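Local atomic coordinates of conserved hypothetical protein (Bacteroides thetaiotaomicron, PDB entry 2FB0), a protein that is of unknown function but, as a dimeric relative of antibiotic biosynthesis monooxygenases, may be an oxidoreductase. Residues A[5-10]-A[87-92]; A[39-44]-A[53-58]. One frame throughout, in Å; residues are numbered along the deposited sequence. Where two conformers were deposited one is given.

Contact 1. Residues A[5-10]-A[87-92]; sequences IRLNVF and MKLEKF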
loop_
_atom_site.group_PDB
_atom_site.type_symbol
_atom_site.label_atom_id
_atom_site.label_comp_id
_atom_site.label_asym_id
_atom_site.label_seq_id
_atom_site.Cartn_x
_atom_site.Cartn_y
_atom_site.Cartn_z
ATOM N N ILE A 5 12.882 4.797 -5.043
ATOM C CA ILE A 5 11.794 4.273 -5.862
ATOM C C ILE A 5 10.762 3.618 -4.958
ATOM O O ILE A 5 11.104 2.798 -4.101
ATOM C CB ILE A 5 12.308 3.248 -6.907
ATOM C CG1 ILE A 5 13.176 3.947 -7.959
ATOM C CG2 ILE A 5 11.142 2.505 -7.579
ATOM C CD1 ILE A 5 13.945 2.989 -8.852
ATOM N N ARG A 6 9.507 3.996 -5.157
ATOM C CA ARG A 6 8.388 3.375 -4.463
ATOM C C ARG A 6 7.676 2.416 -5.424
ATOM O O ARG A 6 7.298 2.808 -6.531
ATOM C CB ARG A 6 7.413 4.446 -3.942
ATOM C CG ARG A 6 6.039 3.919 -3.459
ATOM C CD ARG A 6 6.130 2.928 -2.274
ATOM N NE ARG A 6 7.065 3.382 -1.239
ATOM C CZ ARG A 6 6.780 4.323 -0.337
ATOM N NH1 ARG A 6 5.570 4.889 -0.315
ATOM N NH2 ARG A 6 7.697 4.679 0.571
ATOM N N LEU A 7 7.498 1.166 -4.998
ATOM C CA LEU A 7 6.642 0.222 -5.733
ATOM C C LEU A 7 5.379 -0.074 -4.949
ATOM O O LEU A 7 5.430 -0.271 -3.732
ATOM C CB LEU A 7 7.368 -1.096 -6.047
ATOM C CG LEU A 7 8.726 -1.074 -6.770
ATOM C CD1 LEU A 7 9.161 -2.495 -7.093
ATOM C CD2 LEU A 7 8.638 -0.279 -8.047
ATOM N N ASN A 8 4.254 -0.068 -5.657
ATOM C CA ASN A 8 2.995 -0.602 -5.172
ATOM C C ASN A 8 2.616 -1.775 -6.079
ATOM O O ASN A 8 2.323 -1.584 -7.263
ATOM C CB ASN A 8 1.881 0.449 -5.228
ATOM C CG ASN A 8 2.099 1.636 -4.262
ATOM O OD1 ASN A 8 2.963 1.606 -3.364
ATOM N ND2 ASN A 8 1.315 2.681 -4.455
ATOM N N VAL A 9 2.622 -2.981 -5.521
ATOM C CA VAL A 9 2.373 -4.190 -6.304
ATOM C C VAL A 9 1.068 -4.798 -5.818
ATOM O O VAL A 9 0.989 -5.306 -4.701
ATOM C CB VAL A 9 3.539 -5.196 -6.183
ATOM C CG1 VAL A 9 3.272 -6.443 -7.046
ATOM C CG2 VAL A 9 4.878 -4.542 -6.606
ATOM N N PHE A 10 0.033 -4.683 -6.643
ATOM C CA PHE A 10 -1.304 -5.147 -6.286
ATOM C C PHE A 10 -1.475 -6.578 -6.746
ATOM O O PHE A 10 -1.060 -6.930 -7.845
ATOM C CB PHE A 10 -2.368 -4.232 -6.886
ATOM C CG PHE A 10 -2.210 -2.792 -6.466
ATOM C CD1 PHE A 10 -2.729 -2.351 -5.256
ATOM C CD2 PHE A 10 -1.517 -1.895 -7.270
ATOM C CE1 PHE A 10 -2.566 -1.029 -4.852
ATOM C CE2 PHE A 10 -1.348 -0.558 -6.877
ATOM C CZ PHE A 10 -1.878 -0.131 -5.656
HETATM N N MSE A 87 -0.621 -10.333 -10.589
HETATM C CA MSE A 87 0.146 -9.231 -10.028
HETATM C C MSE A 87 0.161 -8.053 -10.982
HETATM O O MSE A 87 0.283 -8.243 -12.200
HETATM C CB MSE A 87 1.587 -9.669 -9.780
HETATM C CG MSE A 87 1.738 -10.807 -8.804
HETATM SE SE MSE A 87 3.604 -11.270 -8.504
HETATM C CE MSE A 87 4.463 -9.622 -8.985
ATOM N N LYS A 88 0.054 -6.847 -10.425
ATOM C CA LYS A 88 0.255 -5.615 -11.191
ATOM C C LYS A 88 1.202 -4.684 -10.440
ATOM O O LYS A 88 0.874 -4.180 -9.361
ATOM C CB LYS A 88 -1.064 -4.886 -11.461
ATOM C CG LYS A 88 -0.870 -3.582 -12.274
ATOM C CD LYS A 88 -2.154 -2.729 -12.290
ATOM C CE LYS A 88 -1.973 -1.447 -13.112
ATOM N NZ LYS A 88 -3.301 -0.858 -13.463
ATOM N N LEU A 89 2.357 -4.438 -11.039
ATOM C CA LEU A 89 3.370 -3.594 -10.431
ATOM C C LEU A 89 3.262 -2.143 -10.927
ATOM O O LEU A 89 3.161 -1.884 -12.132
ATOM C CB LEU A 89 4.757 -4.187 -10.694
ATOM C CG LEU A 89 6.000 -3.424 -10.216
ATOM C CD1 LEU A 89 7.135 -4.409 -10.040
ATOM C CD2 LEU A 89 6.372 -2.346 -11.218
ATOM N N GLU A 90 3.259 -1.204 -9.984
ATOM C CA GLU A 90 3.315 0.219 -10.305
ATOM C C GLU A 90 4.544 0.818 -9.616
ATOM O O GLU A 90 4.807 0.537 -8.440
ATOM C CB GLU A 90 2.034 0.947 -9.882
ATOM C CG GLU A 90 0.750 0.339 -10.471
ATOM C CD GLU A 90 -0.479 1.208 -10.279
ATOM O OE1 GLU A 90 -0.726 1.719 -9.164
ATOM O OE2 GLU A 90 -1.219 1.377 -11.264
ATOM N N LYS A 91 5.285 1.626 -10.369
ATOM C CA LYS A 91 6.547 2.211 -9.942
ATOM C C LYS A 91 6.476 3.741 -9.939
ATOM O O LYS A 91 5.939 4.342 -10.866
ATOM C CB LYS A 91 7.672 1.729 -10.871
ATOM C CG LYS A 91 8.991 2.521 -10.768
ATOM C CD LYS A 91 10.211 1.656 -11.138
ATOM C CE LYS A 91 10.219 1.204 -12.592
ATOM N NZ LYS A 91 11.289 0.161 -12.833
ATOM N N PHE A 92 7.018 4.361 -8.888
ATOM C CA PHE A 92 7.036 5.823 -8.742
ATOM C C PHE A 92 8.406 6.257 -8.206
ATOM O O PHE A 92 9.048 5.521 -7.460
ATOM C CB PHE A 92 5.952 6.285 -7.759
ATOM C CG PHE A 92 4.568 5.777 -8.081
ATOM C CD1 PHE A 92 4.109 4.576 -7.539
ATOM C CD2 PHE A 92 3.721 6.508 -8.921
ATOM C CE1 PHE A 92 2.820 4.100 -7.834
ATOM C CE2 PHE A 92 2.436 6.033 -9.224
ATOM C CZ PHE A 92 1.993 4.826 -8.673
#
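Glu90 and Phe10 meet across the pairing of inner strand 5-12 with the chain's outermost strand 86-93, where 5-10 and 87-92 run antiparallel at 164°. Glu90 can be followed outward from the backbone. Its CB rests 3.7 Å from Asn8 O; CG, placed anti to the carbonyl carbon (chi1 -55°), stays beside that oxygen. CD then lies 3.9 Å from Phe10 CE2. At the tip, OE1 comes 3.3 Å from Phe10 CE2, near the ring plane and at its edge, where the C-H bonds carry slight positive charge; ring and carboxylate planes are 82° apart. The same OE1 forms a salt bridge with Arg6 of the second subunit, while OE2 has a long approach to Lys88 NZ. Asn8 ND2, near the Phe92 ring, bonds to Asn8 OD1 of the second subunit, so this face of the sheet pairs polar side chains across the dimer interface.

The other face, with Leu7, Val9, Leu89 and Lys91, makes its contacts through aliphatic carbons. Leu7 CD2 packs 3.6 Å from Lys91 CB, with the two side chains alongside and pointing the same way, so the lysine lends its methylenes to the leucine. Val9 CG2 sits 3.9 Å from Leu89 CG. Beta-branched valine suits the extended backbone.

Six backbone hydrogen bonds, two at each of Arg6-Phe92, Asn8-Glu90 and Phe10-Lys88, fix the register. The antiparallel order 38-46, 52-59, 5-12, 86-93, with helices on one face, is that of the ferredoxin-like fold of the dimeric alpha-beta barrel superfamily.

Contact 2. Residues A[39-44]-A[53-58]; sequences IAYDTF and FMICET. With ACT (acetate ion), chain B.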
loop_
_atom_site.group_PDB
_atom_site.type_symbol
_atom_site.label_atom_id
_atom_site.label_comp_id
_atom_site.label_asym_id
_atom_site.label_seq_id
_atom_site.Cartn_x
_atom_site.Cartn_y
_atom_site.Cartn_z
ATOM N N ILE A 39 14.987 -0.259 1.255
ATOM C CA ILE A 39 14.682 0.691 2.323
ATOM C C ILE A 39 13.460 0.241 3.133
ATOM O O ILE A 39 13.465 0.299 4.377
ATOM C CB ILE A 39 14.587 2.128 1.753
ATOM C CG1 ILE A 39 16.009 2.574 1.378
ATOM C CG2 ILE A 39 13.922 3.087 2.756
ATOM C CD1 ILE A 39 16.085 3.812 0.596
ATOM N N ALA A 40 12.445 -0.265 2.433
ATOM C CA ALA A 40 11.229 -0.763 3.074
ATOM C C ALA A 40 10.564 -1.819 2.194
ATOM O O ALA A 40 10.696 -1.797 0.968
ATOM C CB ALA A 40 10.250 0.384 3.341
ATOM N N TYR A 41 9.843 -2.736 2.828
ATOM C CA TYR A 41 9.181 -3.791 2.104
ATOM C C TYR A 41 8.208 -4.430 3.068
ATOM O O TYR A 41 8.601 -4.839 4.152
ATOM C CB TYR A 41 10.224 -4.815 1.624
ATOM C CG TYR A 41 9.789 -5.699 0.471
ATOM C CD1 TYR A 41 10.440 -5.636 -0.759
ATOM C CD2 TYR A 41 8.731 -6.603 0.617
ATOM C CE1 TYR A 41 10.060 -6.477 -1.831
ATOM C CE2 TYR A 41 8.339 -7.439 -0.442
ATOM C CZ TYR A 41 9.003 -7.369 -1.654
ATOM O OH TYR A 41 8.591 -8.181 -2.693
ATOM N N ASP A 42 6.939 -4.510 2.682
ATOM C CA ASP A 42 5.953 -5.196 3.513
ATOM C C ASP A 42 4.778 -5.678 2.676
ATOM O O ASP A 42 4.515 -5.152 1.600
ATOM C CB ASP A 42 5.463 -4.293 4.670
ATOM C CG ASP A 42 4.857 -5.086 5.834
ATOM O OD1 ASP A 42 4.950 -6.339 5.845
ATOM O OD2 ASP A 42 4.293 -4.453 6.761
ATOM N N THR A 43 4.078 -6.671 3.204
ATOM C CA THR A 43 2.868 -7.219 2.605
ATOM C C THR A 43 1.661 -6.703 3.379
ATOM O O THR A 43 1.670 -6.738 4.603
ATOM C CB THR A 43 2.939 -8.764 2.656
ATOM O OG1 THR A 43 4.141 -9.181 1.991
ATOM C CG2 THR A 43 1.713 -9.402 2.002
ATOM N N PHE A 44 0.647 -6.212 2.661
ATOM C CA PHE A 44 -0.555 -5.631 3.248
ATOM C C PHE A 44 -1.796 -6.259 2.617
ATOM O O PHE A 44 -1.921 -6.281 1.390
ATOM C CB PHE A 44 -0.640 -4.123 2.956
ATOM C CG PHE A 44 0.461 -3.308 3.557
ATOM C CD1 PHE A 44 0.275 -2.655 4.783
ATOM C CD2 PHE A 44 1.674 -3.155 2.891
ATOM C CE1 PHE A 44 1.300 -1.884 5.342
ATOM C CE2 PHE A 44 2.702 -2.378 3.450
ATOM C CZ PHE A 44 2.501 -1.742 4.682
ATOM N N PHE A 53 -4.550 -8.111 -2.066
ATOM C CA PHE A 53 -3.494 -7.648 -1.162
ATOM C C PHE A 53 -2.462 -6.879 -1.971
ATOM O O PHE A 53 -2.574 -6.812 -3.190
ATOM C CB PHE A 53 -2.911 -8.774 -0.271
ATOM C CG PHE A 53 -1.994 -9.753 -0.983
ATOM C CD1 PHE A 53 -2.510 -10.912 -1.577
ATOM C CD2 PHE A 53 -0.608 -9.543 -1.007
ATOM C CE1 PHE A 53 -1.656 -11.837 -2.201
ATOM C CE2 PHE A 53 0.252 -10.450 -1.624
ATOM C CZ PHE A 53 -0.272 -11.613 -2.224
HETATM N N MSE A 54 -1.506 -6.244 -1.297
HETATM C CA MSE A 54 -0.514 -5.451 -1.995
HETATM C C MSE A 54 0.836 -5.544 -1.329
HETATM O O MSE A 54 0.938 -5.849 -0.137
HETATM C CB MSE A 54 -0.960 -3.987 -2.164
HETATM C CG MSE A 54 -1.105 -3.187 -0.871
HETATM SE SE MSE A 54 -1.223 -1.268 -1.264
HETATM C CE MSE A 54 0.609 -1.174 -2.018
ATOM N N ILE A 55 1.871 -5.332 -2.128
ATOM C CA ILE A 55 3.231 -5.280 -1.635
ATOM C C ILE A 55 3.691 -3.845 -1.837
ATOM O O ILE A 55 3.590 -3.298 -2.939
ATOM C CB ILE A 55 4.171 -6.267 -2.372
ATOM C CG1 ILE A 55 3.626 -7.706 -2.295
ATOM C CG2 ILE A 55 5.559 -6.239 -1.736
ATOM C CD1 ILE A 55 4.418 -8.726 -3.157
ATOM N N CYS A 56 4.123 -3.221 -0.747
ATOM C CA CYS A 56 4.658 -1.871 -0.779
ATOM C C CYS A 56 6.164 -1.949 -0.565
ATOM O O CYS A 56 6.625 -2.592 0.375
ATOM C CB CYS A 56 4.017 -1.021 0.320
ATOM S SG CYS A 56 4.328 0.743 0.094
ATOM N N GLU A 57 6.932 -1.310 -1.441
ATOM C CA GLU A 57 8.383 -1.409 -1.382
ATOM C C GLU A 57 8.993 -0.043 -1.554
ATOM O O GLU A 57 8.453 0.785 -2.268
ATOM C CB GLU A 57 8.914 -2.318 -2.498
ATOM C CG GLU A 57 8.107 -3.589 -2.650
ATOM C CD GLU A 57 8.488 -4.414 -3.856
ATOM O OE1 GLU A 57 9.637 -4.327 -4.331
ATOM O OE2 GLU A 57 7.613 -5.175 -4.311
ATOM N N THR A 58 10.138 0.176 -0.913
ATOM C CA THR A 58 10.955 1.339 -1.208
ATOM C C THR A 58 12.383 0.885 -1.461
ATOM O O THR A 58 12.972 0.164 -0.649
ATOM C CB THR A 58 10.927 2.363 -0.065
ATOM O OG1 THR A 58 9.568 2.630 0.275
ATOM C CG2 THR A 58 11.632 3.674 -0.470
HETATM C C ACT B . 9.271 -7.026 -6.046
HETATM O O ACT B . 9.855 -7.653 -5.128
HETATM O OXT ACT B . 9.957 -6.213 -6.723
HETATM C CH3 ACT B . 7.830 -7.245 -6.350
#
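Tyr41 and Glu57 line an acetate-binding pocket on the helix-covered face of the beta hairpin formed by strands 38-46 and 52-59. They form a non-hydrogen-bonded pair, and their side chains lie alongside, pointing the same way. Glu57 CG sits over one face of the tyrosine ring, 3.8 Å from its centroid and displaced toward the rim, a CH-pi contact. Farther out, the carboxylate stacks on the ring with only 26° between planes. Ile55 CG2 presses close to Tyr41 CE2 at 3.3 Å. The tyrosine chi1 of -160° puts CG anti to the backbone N; OH donates a 2.8 Å hydrogen bond to acetate O, which lies in the ring plane at its edge. Glu57 OE1 accepts a hydrogen bond from Trp59 NE1; the very close approach of OE2 to the acetate methyl leaves the fit of the acetate doubtful.

On the opposite face, Phe44 CE2 packs 3.7 Å from Cys56 CB, and Phe44 CB meets CG of Met54, a selenomethionine; flat and flexible apolar groups suit this side. There Phe44 and Phe10 of the second subunit also pack, and Asp42 OD2 bonds to Ser46 and Arg49 of that subunit, which probably offset its charge.

At one end a classic beta bulge sets Ile39 and Ala40 both against Thr58: its carbonyl O accepts from Ile39 N at 2.8 Å and, less closely, from Ala40 N at 3.2 Å.

Acetate is probably from the crystallisation liquor, but its hydrogen bonds with Tyr41 OH and with His68 NE2 suggest a pocket able to take a small polar group; the neighbouring Glu57 carboxylate makes an anionic ligand less certain.

Contacts 1 and 2 are the two outer strand pairs of one four-stranded antiparallel sheet, their centres about 9 Å apart. Strands 5-12 and 52-59 join them in the middle: Ile55 N probably donates to Val9 O at 2.7 Å. A side-chain tie is added where Arg6 NH2 of contact 1 reaches Thr58 OG1 of contact 2, 2.8 Å away. Both contacts meet the second subunit mainly through the face that carries Arg6, Asn8, Phe44 and Cys56. On the other, Leu7 of contact 1 comes about 4 Å from the acetate (nearest atoms), joining Tyr41 and Glu57 of contact 2 around a pocket that may be the substrate site.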